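Local atomic coordinates of putative beta-glucosidase (Bifidobacterium adolescentis, PDB entry 5WAB), a protein that hydrolyses beta-glucosidic linkages as a family 3 glycoside hydrolase and may also release terminal arabinopyranosyl units from ginsenosides. Residues G451-S455 and Q496-M500; E522-V526 and V595-K599; Y531-A537 and S651-I655. All coordinates share one frame. Residues are numbered along the deposited sequence.

In the fold
Interaction 1 comes first along the chain and closes before the other two open; interactions 2 and 3 then interleave, their segments alternating as 522-526, 531-537, 595-599 and 651-655. Centres lie about 20 Å (1 to 2), 15 Å (1 to 3) and 14 Å (2 to 3) apart. Helix 528-531 follows segment 522-526 and ends at Y531, the first residue of 531-537; Y531 OH lies 3.5 Å from P499 CB of interaction 1, and T533 OG1 approaches K599 N at 2.8 Å, a probable hydrogen bond joining interactions 2 and 3. Interaction 1 is internal to the family 3 C-terminal domain; the other two fasten that region to the fibronectin type III-like domain.

Interaction 1: residues G451-S455 and Q496-M500; sequences GSVVS and QTIPM
V453 has the largest area covered in this buried contact. The loop 451-455 is irregular, with V453 at phi/psi -55/130 and its CA-to-CB bond directed toward 496-500; the closest CA pair is V453 with I498, 6.3 Å apart. With chi1 in t (164°), V453 places CG2 3.4 Å from Q496 CD and 3.6 Å from T497 O, while CG1 lies 4.0 Å from P499 CD and 4.2 Å from I498 CG2. The loop follows strand 444-449 of the mixed sheet in the family 3 C-terminal domain, so the contact packs the beginning of its connection to strand 465-468 against the later segment 496-500, extended from Q496 to P499. Q496, chi1 -145° and chi2 t, reaches back so that NE2 donates to S452 OG (3.2 Å, 154°); that hydroxyl also bonds P116 O, in the N-terminal family region. A water sits 2.9 Å from Q496 OE1 and 3.1 Å from G451 O, bridging the segments. I498 (chi1 m) sets CG2 3.9 Å from V454 O.

Interaction 2: residues E522-V526 and V595-K599; sequences EGVFV and VARPK
F525 brings its ring up to the R597-P598 peptide, CE1 lying 3.6 Å from R597 C and 3.5 Å from P598 N. F525 CE1 is also 4.0 Å from P598 CG, and F525 CE2 is 3.9 Å from A596 CB, at the ring edge. The CA-to-CB bond of F525 points sideways, and chi1 m (-65°) with chi2 -83° carries the ring across. E522 to F525 form a type II' beta turn, with G523 at phi/psi 67/-133 and F525 N donating to E522 O (3.1 Å). F525 then centres an inverse gamma turn (-88/78), whose V526 N to V524 O bond is weak at 3.0 Å. The nearest CA pairs are V524 with R597 (7.6 Å) and F525 with P598 (6.5 Å). V524, chi1 m, points toward 595-599 and sets CG2 4.2 Å from P598 CD. No hydrogen bond joins the segments, which meet by apolar packing where the family 3 C-terminal region meets the fibronectin type III-like domain; R174 bonds A596 O and T533 bonds K599 N. Around it, V524 packs on R174 and E178 of helix 173-180, F525 and P598 touch Y530 and R529 of helix 528-531, and R597 leans on Y629 of strand 628-631.

Interaction 3: residues Y531-A537 and S651-I655; sequences YDTYDKA and SSRDI
The guanidinium of R653 clamps two acceptors of the 531-537 loop. R653 NH2 and NE both donate to D532 OD1, at 3.1 and 3.2 Å, forming a salt bridge, and R653 NH2 and NH1 converge on K536 O at 2.8 and 3.2 Å; each oxygen takes two N-H groups, lying near the guanidinium plane. R653 belongs to the hairpin connection between antiparallel strands 642-648 and 654-663 of the fibronectin type III-like sandwich, which grips the loop after helix 528-531. S651 to D654 is a type I beta turn (D654 N to S651 O, 3.2 Å), and S651 OG accepts from R653 N at 3.3 Å, an ST turn. From chi1 m the arginine runs out through t, t (-170°, 179°). The opposing loop is held by K536 N to Y531 O (3.2 Å), and the nearest CA atoms are D532 and S652, 8.2 Å apart. D532 (chi1 m) also bonds H600 through OD2, and S652 OG (chi1 p) is bonded to F542 O. A water donates to D532 OD1 and to S652 OG, both at 2.8 Å. Packing is sparse: S652 CB is 3.8 Å from D532 OD2, and Y531 CB lies 3.6 Å from R653 NH2.

Interaction 1: residues G451-S455 and Q496-M500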
ATOM      1  N   GLY A 451      -8.745  -9.511   2.341  1.00 23.62           N
ATOM      2  CA  GLY A 451      -7.732  -8.763   1.618  1.00 24.12           C
ATOM      3  C   GLY A 451      -8.054  -7.300   1.406  1.00 24.38           C
ATOM      4  O   GLY A 451      -7.134  -6.500   1.213  1.00 22.88           O
ATOM      5  N   SER A 452      -9.332  -6.928   1.436  1.00 26.32           N
ATOM      6  CA  SER A 452      -9.727  -5.533   1.302  1.00 27.19           C
ATOM      7  C   SER A 452     -10.945  -5.288   2.182  1.00 27.39           C
ATOM      8  O   SER A 452     -11.469  -6.207   2.818  1.00 28.78           O
ATOM      9  CB  SER A 452     -10.001  -5.168  -0.159  1.00 29.98           C
ATOM     10  OG  SER A 452     -10.139  -3.763  -0.297  1.00 33.43           O
ATOM     11  N   VAL A 453     -11.390  -4.026   2.217  1.00 27.14           N
ATOM     12  CA  VAL A 453     -12.409  -3.595   3.172  1.00 26.13           C
ATOM     13  C   VAL A 453     -13.644  -4.469   3.062  1.00 26.93           C
ATOM     14  O   VAL A 453     -14.178  -4.686   1.970  1.00 22.95           O
ATOM     15  CB  VAL A 453     -12.769  -2.116   2.941  1.00 26.52           C
ATOM     16  CG1 VAL A 453     -14.058  -1.777   3.639  1.00 27.14           C
ATOM     17  CG2 VAL A 453     -11.674  -1.219   3.462  1.00 26.95           C
ATOM     18  N   VAL A 454     -14.108  -4.968   4.205  1.00 25.23           N
ATOM     19  CA  VAL A 454     -15.424  -5.578   4.304  1.00 26.92           C
ATOM     20  C   VAL A 454     -16.295  -4.672   5.165  1.00 27.23           C
ATOM     21  O   VAL A 454     -15.800  -3.920   6.013  1.00 25.57           O
ATOM     22  CB  VAL A 454     -15.375  -7.010   4.879  1.00 25.64           C
ATOM     23  CG1 VAL A 454     -14.511  -7.908   4.002  1.00 24.60           C
ATOM     24  CG2 VAL A 454     -14.884  -7.002   6.323  1.00 24.08           C
ATOM     25  N   SER A 455     -17.600  -4.723   4.922  1.00 29.29           N
ATOM     26  CA  SER A 455     -18.541  -3.987   5.750  1.00 29.75           C
ATOM     27  C   SER A 455     -18.615  -4.609   7.138  1.00 30.37           C
ATOM     28  O   SER A 455     -18.536  -5.832   7.299  1.00 30.90           O
ATOM     29  CB  SER A 455     -19.919  -3.991   5.101  1.00 32.01           C
ATOM     30  OG  SER A 455     -20.280  -5.315   4.744  1.00 34.73           O
ATOM     31  N   GLN A 496      -7.217   2.436   5.177  1.00 24.60           N
ATOM     32  CA  GLN A 496      -8.342   2.400   4.258  1.00 24.49           C
ATOM     33  C   GLN A 496      -9.580   2.828   5.032  1.00 24.85           C
ATOM     34  O   GLN A 496      -9.752   2.447   6.195  1.00 25.85           O
ATOM     35  CB  GLN A 496      -8.516   0.983   3.695  1.00 26.00           C
ATOM     36  CG  GLN A 496      -8.992   0.871   2.258  1.00 27.78           C
ATOM     37  CD  GLN A 496      -8.867  -0.556   1.723  1.00 29.27           C
ATOM     38  OE1 GLN A 496      -8.310  -1.435   2.383  1.00 29.77           O
ATOM     39  NE2 GLN A 496      -9.397  -0.792   0.528  1.00 30.25           N
ATOM     40  N   THR A 497     -10.434   3.622   4.394  1.00 22.26           N
ATOM     41  CA  THR A 497     -11.708   3.996   4.995  1.00 21.87           C
ATOM     42  C   THR A 497     -12.677   2.821   4.944  1.00 23.17           C
ATOM     43  O   THR A 497     -12.787   2.139   3.922  1.00 22.65           O
ATOM     44  CB  THR A 497     -12.316   5.192   4.265  1.00 21.28           C
ATOM     45  OG1 THR A 497     -11.475   6.340   4.434  1.00 21.11           O
ATOM     46  CG2 THR A 497     -13.720   5.497   4.796  1.00 20.19           C
ATOM     47  N   ILE A 498     -13.388   2.589   6.046  1.00 24.25           N
ATOM     48  CA  ILE A 498     -14.483   1.619   6.048  1.00 23.55           C
ATOM     49  C   ILE A 498     -15.804   2.372   5.938  1.00 23.09           C
ATOM     50  O   ILE A 498     -16.268   2.955   6.928  1.00 22.88           O
ATOM     51  CB  ILE A 498     -14.469   0.742   7.304  1.00 24.14           C
ATOM     52  CG1 ILE A 498     -13.133   0.023   7.444  1.00 24.89           C
ATOM     53  CG2 ILE A 498     -15.602  -0.267   7.232  1.00 26.50           C
ATOM     54  CD1 ILE A 498     -13.087  -0.926   8.631  1.00 26.01           C
ATOM     55  N   PRO A 499     -16.454   2.369   4.780  1.00 23.27           N
ATOM     56  CA  PRO A 499     -17.660   3.182   4.604  1.00 22.89           C
ATOM     57  C   PRO A 499     -18.900   2.468   5.127  1.00 24.71           C
ATOM     58  O   PRO A 499     -18.893   1.270   5.409  1.00 24.66           O
ATOM     59  CB  PRO A 499     -17.728   3.369   3.088  1.00 21.29           C
ATOM     60  CG  PRO A 499     -17.130   2.100   2.555  1.00 20.73           C
ATOM     61  CD  PRO A 499     -16.054   1.693   3.533  1.00 20.69           C
ATOM     62  N   MET A 500     -19.981   3.243   5.258  1.00 26.04           N
ATOM     63  CA  MET A 500     -21.263   2.645   5.614  1.00 27.37           C
ATOM     64  C   MET A 500     -21.840   1.833   4.460  1.00 28.97           C
ATOM     65  O   MET A 500     -22.627   0.909   4.687  1.00 32.02           O
ATOM     66  CB  MET A 500     -22.250   3.722   6.059  1.00 27.73           C
ATOM     67  CG  MET A 500     -21.927   4.363   7.410  1.00 28.35           C
ATOM     68  SD  MET A 500     -21.802   3.167   8.757  1.00 29.08           S
ATOM     69  CE  MET A 500     -23.493   2.599   8.890  1.00 28.00           C
TER
HETATM   70  O   HOH W   1      -6.851  -3.447   0.909  1.00 11.92           O

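Interaction 2: residues E522-V526 and V595-K599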
ATOM      1  N   GLU A 522     -14.288  11.750  -9.877  1.00 22.63           N
ATOM      2  CA  GLU A 522     -14.180  12.267  -8.518  1.00 21.18           C
ATOM      3  C   GLU A 522     -12.960  13.160  -8.326  1.00 19.91           C
ATOM      4  O   GLU A 522     -12.893  13.875  -7.319  1.00 18.74           O
ATOM      5  CB  GLU A 522     -14.150  11.107  -7.521  1.00 22.11           C
ATOM      6  CG  GLU A 522     -12.866  10.289  -7.544  1.00 22.82           C
ATOM      7  CD  GLU A 522     -12.837   9.270  -8.664  1.00 23.09           C
ATOM      8  OE1 GLU A 522     -13.881   9.072  -9.324  1.00 23.47           O
ATOM      9  OE2 GLU A 522     -11.767   8.667  -8.885  1.00 22.77           O
ATOM     10  N   GLY A 523     -12.010  13.135  -9.261  1.00 19.47           N
ATOM     11  CA  GLY A 523     -10.855  14.022  -9.186  1.00 17.65           C
ATOM     12  C   GLY A 523      -9.967  13.679  -8.011  1.00 16.94           C
ATOM     13  O   GLY A 523      -9.655  12.508  -7.768  1.00 17.96           O
ATOM     14  N   VAL A 524      -9.567  14.694  -7.244  1.00 15.02           N
ATOM     15  CA  VAL A 524      -8.707  14.422  -6.095  1.00 17.25           C
ATOM     16  C   VAL A 524      -9.489  13.940  -4.886  1.00 19.90           C
ATOM     17  O   VAL A 524      -8.875  13.558  -3.884  1.00 23.56           O
ATOM     18  CB  VAL A 524      -7.858  15.644  -5.693  1.00 15.61           C
ATOM     19  CG1 VAL A 524      -6.900  16.029  -6.830  1.00 14.02           C
ATOM     20  CG2 VAL A 524      -8.744  16.818  -5.294  1.00 13.83           C
ATOM     21  N   PHE A 525     -10.824  13.917  -4.958  1.00 19.90           N
ATOM     22  CA  PHE A 525     -11.655  13.560  -3.805  1.00 22.36           C
ATOM     23  C   PHE A 525     -11.849  12.048  -3.770  1.00 22.33           C
ATOM     24  O   PHE A 525     -12.895  11.502  -4.123  1.00 23.24           O
ATOM     25  CB  PHE A 525     -12.975  14.321  -3.841  1.00 22.35           C
ATOM     26  CG  PHE A 525     -12.810  15.807  -3.685  1.00 21.60           C
ATOM     27  CD1 PHE A 525     -12.688  16.375  -2.424  1.00 21.24           C
ATOM     28  CD2 PHE A 525     -12.734  16.634  -4.796  1.00 20.76           C
ATOM     29  CE1 PHE A 525     -12.521  17.744  -2.275  1.00 21.10           C
ATOM     30  CE2 PHE A 525     -12.570  18.005  -4.653  1.00 20.42           C
ATOM     31  CZ  PHE A 525     -12.463  18.560  -3.395  1.00 20.41           C
ATOM     32  N   VAL A 526     -10.807  11.367  -3.304  1.00 22.16           N
ATOM     33  CA  VAL A 526     -10.763   9.915  -3.210  1.00 22.01           C
ATOM     34  C   VAL A 526     -10.752   9.533  -1.739  1.00 21.78           C
ATOM     35  O   VAL A 526      -9.982  10.100  -0.951  1.00 22.50           O
ATOM     36  CB  VAL A 526      -9.527   9.354  -3.934  1.00 22.23           C
ATOM     37  CG1 VAL A 526      -9.436   7.850  -3.748  1.00 22.52           C
ATOM     38  CG2 VAL A 526      -9.582   9.715  -5.412  1.00 22.57           C
ATOM     39  N   VAL A 595      -8.643  26.553  -6.189  1.00 26.40           N
ATOM     40  CA  VAL A 595      -9.068  25.249  -6.673  1.00 26.63           C
ATOM     41  C   VAL A 595      -9.777  24.512  -5.545  1.00 24.97           C
ATOM     42  O   VAL A 595      -9.633  24.840  -4.363  1.00 22.88           O
ATOM     43  CB  VAL A 595      -7.888  24.409  -7.210  1.00 25.89           C
ATOM     44  CG1 VAL A 595      -7.174  25.156  -8.323  1.00 25.48           C
ATOM     45  CG2 VAL A 595      -6.918  24.072  -6.080  1.00 25.63           C
ATOM     46  N   ALA A 596     -10.558  23.508  -5.934  1.00 25.47           N
ATOM     47  CA  ALA A 596     -11.222  22.643  -4.968  1.00 26.94           C
ATOM     48  C   ALA A 596     -10.198  21.752  -4.273  1.00 28.93           C
ATOM     49  O   ALA A 596      -9.337  21.150  -4.925  1.00 27.76           O
ATOM     50  CB  ALA A 596     -12.284  21.796  -5.661  1.00 20.60           C
ATOM     51  N   ARG A 597     -10.279  21.684  -2.948  1.00 34.65           N
ATOM     52  CA  ARG A 597      -9.356  20.905  -2.139  1.00 40.89           C
ATOM     53  C   ARG A 597     -10.115  20.181  -1.037  1.00 49.00           C
ATOM     54  O   ARG A 597     -11.112  20.700  -0.520  1.00 70.16           O
ATOM     55  CB  ARG A 597      -8.267  21.793  -1.516  1.00 36.97           C
ATOM     56  CG  ARG A 597      -7.516  22.660  -2.518  1.00 33.69           C
ATOM     57  CD  ARG A 597      -6.201  23.137  -1.935  1.00 30.64           C
ATOM     58  NE  ARG A 597      -5.327  22.010  -1.632  1.00 27.55           N
ATOM     59  CZ  ARG A 597      -4.175  22.116  -0.985  1.00 25.43           C
ATOM     60  NH1 ARG A 597      -3.760  23.304  -0.569  1.00 26.01           N
ATOM     61  NH2 ARG A 597      -3.445  21.035  -0.747  1.00 24.20           N
ATOM     62  N   PRO A 598      -9.677  18.976  -0.673  1.00 38.66           N
ATOM     63  CA  PRO A 598     -10.259  18.291   0.487  1.00 33.17           C
ATOM     64  C   PRO A 598     -10.079  19.110   1.756  1.00 29.48           C
ATOM     65  O   PRO A 598      -9.163  19.926   1.872  1.00 28.73           O
ATOM     66  CB  PRO A 598      -9.468  16.981   0.563  1.00 31.67           C
ATOM     67  CG  PRO A 598      -8.910  16.795  -0.817  1.00 32.58           C
ATOM     68  CD  PRO A 598      -8.642  18.165  -1.336  1.00 34.34           C
ATOM     69  N   LYS A 599     -10.961  18.868   2.731  1.00 28.00           N
ATOM     70  CA  LYS A 599     -10.890  19.643   3.964  1.00 28.13           C
ATOM     71  C   LYS A 599      -9.530  19.481   4.630  1.00 26.29           C
ATOM     72  O   LYS A 599      -8.948  20.458   5.113  1.00 26.48           O
ATOM     73  CB  LYS A 599     -12.006  19.245   4.930  1.00 30.16           C
ATOM     74  CG  LYS A 599     -12.163  20.234   6.080  1.00 31.85           C
ATOM     75  CD  LYS A 599     -13.470  20.045   6.828  1.00 35.46           C
ATOM     76  CE  LYS A 599     -13.391  18.851   7.771  1.00 36.40           C
ATOM     77  NZ  LYS A 599     -14.670  18.609   8.493  1.00 37.00           N
TER

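Interaction 3: residues Y531-A537 and S651-I655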
ATOM      1  N   TYR A 531     -14.999  12.102   1.984  1.00 24.17           N
ATOM      2  CA  TYR A 531     -15.858  11.943   3.153  1.00 24.40           C
ATOM      3  C   TYR A 531     -15.691  13.103   4.124  1.00 25.41           C
ATOM      4  O   TYR A 531     -16.680  13.652   4.624  1.00 25.42           O
ATOM      5  CB  TYR A 531     -15.544  10.620   3.855  1.00 24.07           C
ATOM      6  CG  TYR A 531     -15.910   9.377   3.071  1.00 24.86           C
ATOM      7  CD1 TYR A 531     -17.201   9.176   2.585  1.00 25.39           C
ATOM      8  CD2 TYR A 531     -14.950   8.413   2.791  1.00 24.35           C
ATOM      9  CE1 TYR A 531     -17.522   8.033   1.862  1.00 24.47           C
ATOM     10  CE2 TYR A 531     -15.257   7.281   2.071  1.00 23.74           C
ATOM     11  CZ  TYR A 531     -16.538   7.092   1.610  1.00 24.48           C
ATOM     12  OH  TYR A 531     -16.813   5.953   0.892  1.00 24.89           O
ATOM     13  N   ASP A 532     -14.450  13.505   4.391  1.00 25.92           N
ATOM     14  CA  ASP A 532     -14.200  14.550   5.374  1.00 26.75           C
ATOM     15  C   ASP A 532     -14.540  15.938   4.850  1.00 26.56           C
ATOM     16  O   ASP A 532     -14.683  16.869   5.646  1.00 27.61           O
ATOM     17  CB  ASP A 532     -12.740  14.493   5.832  1.00 26.94           C
ATOM     18  CG  ASP A 532     -12.376  13.149   6.464  1.00 28.30           C
ATOM     19  OD1 ASP A 532     -13.279  12.303   6.669  1.00 28.22           O
ATOM     20  OD2 ASP A 532     -11.181  12.935   6.749  1.00 28.60           O
ATOM     21  N   THR A 533     -14.667  16.100   3.540  1.00 26.93           N
ATOM     22  CA  THR A 533     -14.987  17.397   2.963  1.00 26.05           C
ATOM     23  C   THR A 533     -16.485  17.654   2.885  1.00 27.82           C
ATOM     24  O   THR A 533     -16.920  18.800   3.057  1.00 27.68           O
ATOM     25  CB  THR A 533     -14.372  17.506   1.568  1.00 23.72           C
ATOM     26  OG1 THR A 533     -12.976  17.199   1.653  1.00 22.79           O
ATOM     27  CG2 THR A 533     -14.560  18.906   0.997  1.00 23.58           C
ATOM     28  N   TYR A 534     -17.284  16.612   2.638  1.00 29.35           N
ATOM     29  CA  TYR A 534     -18.723  16.759   2.465  1.00 31.46           C
ATOM     30  C   TYR A 534     -19.511  16.202   3.647  1.00 31.61           C
ATOM     31  O   TYR A 534     -20.708  15.930   3.516  1.00 32.71           O
ATOM     32  CB  TYR A 534     -19.153  16.096   1.157  1.00 33.14           C
ATOM     33  CG  TYR A 534     -18.578  16.805  -0.040  1.00 34.81           C
ATOM     34  CD1 TYR A 534     -17.317  16.483  -0.514  1.00 34.45           C
ATOM     35  CD2 TYR A 534     -19.275  17.827  -0.672  1.00 36.32           C
ATOM     36  CE1 TYR A 534     -16.770  17.144  -1.594  1.00 34.45           C
ATOM     37  CE2 TYR A 534     -18.737  18.491  -1.756  1.00 36.19           C
ATOM     38  CZ  TYR A 534     -17.483  18.147  -2.212  1.00 37.46           C
ATOM     39  OH  TYR A 534     -16.938  18.802  -3.292  1.00 41.74           O
ATOM     40  N   ASP A 535     -18.857  16.044   4.800  1.00 32.49           N
ATOM     41  CA  ASP A 535     -19.517  15.719   6.066  1.00 34.99           C
ATOM     42  C   ASP A 535     -20.355  14.443   5.951  1.00 34.46           C
ATOM     43  O   ASP A 535     -21.539  14.411   6.295  1.00 36.29           O
ATOM     44  CB  ASP A 535     -20.372  16.890   6.551  1.00 37.85           C
ATOM     45  CG  ASP A 535     -20.751  16.756   8.004  1.00 41.36           C
ATOM     46  OD1 ASP A 535     -20.023  16.035   8.721  1.00 41.53           O
ATOM     47  OD2 ASP A 535     -21.775  17.344   8.424  1.00 43.53           O
ATOM     48  N   LYS A 536     -19.731  13.386   5.447  1.00 32.29           N
ATOM     49  CA  LYS A 536     -20.397  12.110   5.242  1.00 29.89           C
ATOM     50  C   LYS A 536     -20.011  11.145   6.352  1.00 28.71           C
ATOM     51  O   LYS A 536     -18.852  11.096   6.774  1.00 28.66           O
ATOM     52  CB  LYS A 536     -20.019  11.514   3.885  1.00 29.58           C
ATOM     53  CG  LYS A 536     -20.309  12.413   2.692  1.00 30.62           C
ATOM     54  CD  LYS A 536     -21.794  12.680   2.524  1.00 32.50           C
ATOM     55  CE  LYS A 536     -22.074  13.552   1.301  1.00 31.97           C
ATOM     56  NZ  LYS A 536     -23.527  13.892   1.178  1.00 32.28           N
ATOM     57  N   ALA A 537     -20.987  10.379   6.826  1.00 29.10           N
ATOM     58  CA  ALA A 537     -20.698   9.359   7.819  1.00 28.50           C
ATOM     59  C   ALA A 537     -19.939   8.197   7.191  1.00 28.94           C
ATOM     60  O   ALA A 537     -20.120   7.862   6.018  1.00 32.57           O
ATOM     61  CB  ALA A 537     -21.985   8.850   8.463  1.00 28.77           C
ATOM     62  N   SER A 651      -6.217  10.075  14.514  1.00 26.70           N
ATOM     63  CA  SER A 651      -7.188   9.638  13.523  1.00 27.99           C
ATOM     64  C   SER A 651      -7.581  10.852  12.694  1.00 29.37           C
ATOM     65  O   SER A 651      -7.473  11.990  13.153  1.00 29.34           O
ATOM     66  CB  SER A 651      -8.413   9.006  14.189  1.00 29.67           C
ATOM     67  OG  SER A 651      -9.440   8.726  13.262  1.00 29.83           O
ATOM     68  N   SER A 652      -8.086  10.591  11.484  1.00 29.04           N
ATOM     69  CA  SER A 652      -8.612  11.667  10.649  1.00 28.21           C
ATOM     70  C   SER A 652      -9.853  12.316  11.248  1.00 25.67           C
ATOM     71  O   SER A 652     -10.233  13.410  10.817  1.00 27.07           O
ATOM     72  CB  SER A 652      -8.923  11.142   9.247  1.00 28.58           C
ATOM     73  OG  SER A 652      -9.926  10.141   9.294  1.00 30.40           O
ATOM     74  N   ARG A 653     -10.493  11.668  12.223  1.00 18.28           N
ATOM     75  CA  ARG A 653     -11.639  12.232  12.928  1.00 24.17           C
ATOM     76  C   ARG A 653     -11.428  12.181  14.440  1.00 24.43           C
ATOM     77  O   ARG A 653     -12.391  12.136  15.208  1.00 28.92           O
ATOM     78  CB  ARG A 653     -12.927  11.513  12.527  1.00 24.81           C
ATOM     79  CG  ARG A 653     -13.192  11.559  11.025  1.00 22.62           C
ATOM     80  CD  ARG A 653     -14.565  11.057  10.671  1.00 24.26           C
ATOM     81  NE  ARG A 653     -14.799  11.129   9.234  1.00 25.36           N
ATOM     82  CZ  ARG A 653     -15.993  11.012   8.663  1.00 26.32           C
ATOM     83  NH1 ARG A 653     -17.076  10.822   9.404  1.00 26.84           N
ATOM     84  NH2 ARG A 653     -16.108  11.096   7.346  1.00 26.22           N
ATOM     85  N   ASP A 654     -10.159  12.169  14.877  1.00 26.24           N
ATOM     86  CA  ASP A 654      -9.758  12.241  16.287  1.00 24.92           C
ATOM     87  C   ASP A 654      -8.610  13.243  16.358  1.00 23.99           C
ATOM     88  O   ASP A 654      -7.442  12.869  16.460  1.00 25.53           O
ATOM     89  CB  ASP A 654      -9.334  10.883  16.848  1.00 27.52           C
ATOM     90  CG  ASP A 654     -10.507   9.976  17.144  1.00 29.68           C
ATOM     91  OD1 ASP A 654     -11.239  10.264  18.114  1.00 32.09           O
ATOM     92  OD2 ASP A 654     -10.697   8.979  16.413  1.00 28.91           O
ATOM     93  N   ILE A 655      -8.947  14.522  16.310  1.00 22.52           N
ATOM     94  CA  ILE A 655      -7.951  15.583  16.351  1.00 23.16           C
ATOM     95  C   ILE A 655      -7.803  16.045  17.791  1.00 25.25           C
ATOM     96  O   ILE A 655      -8.794  16.365  18.460  1.00 24.54           O
ATOM     97  CB  ILE A 655      -8.345  16.748  15.432  1.00 22.51           C
ATOM     98  CG1 ILE A 655      -8.536  16.249  13.995  1.00 21.70           C
ATOM     99  CG2 ILE A 655      -7.302  17.853  15.506  1.00 20.39           C
ATOM    100  CD1 ILE A 655      -7.333  15.517  13.439  1.00 18.65           C
TER
HETATM  101  O   HOH W   2     -12.113   9.935   7.534  1.00 14.12           O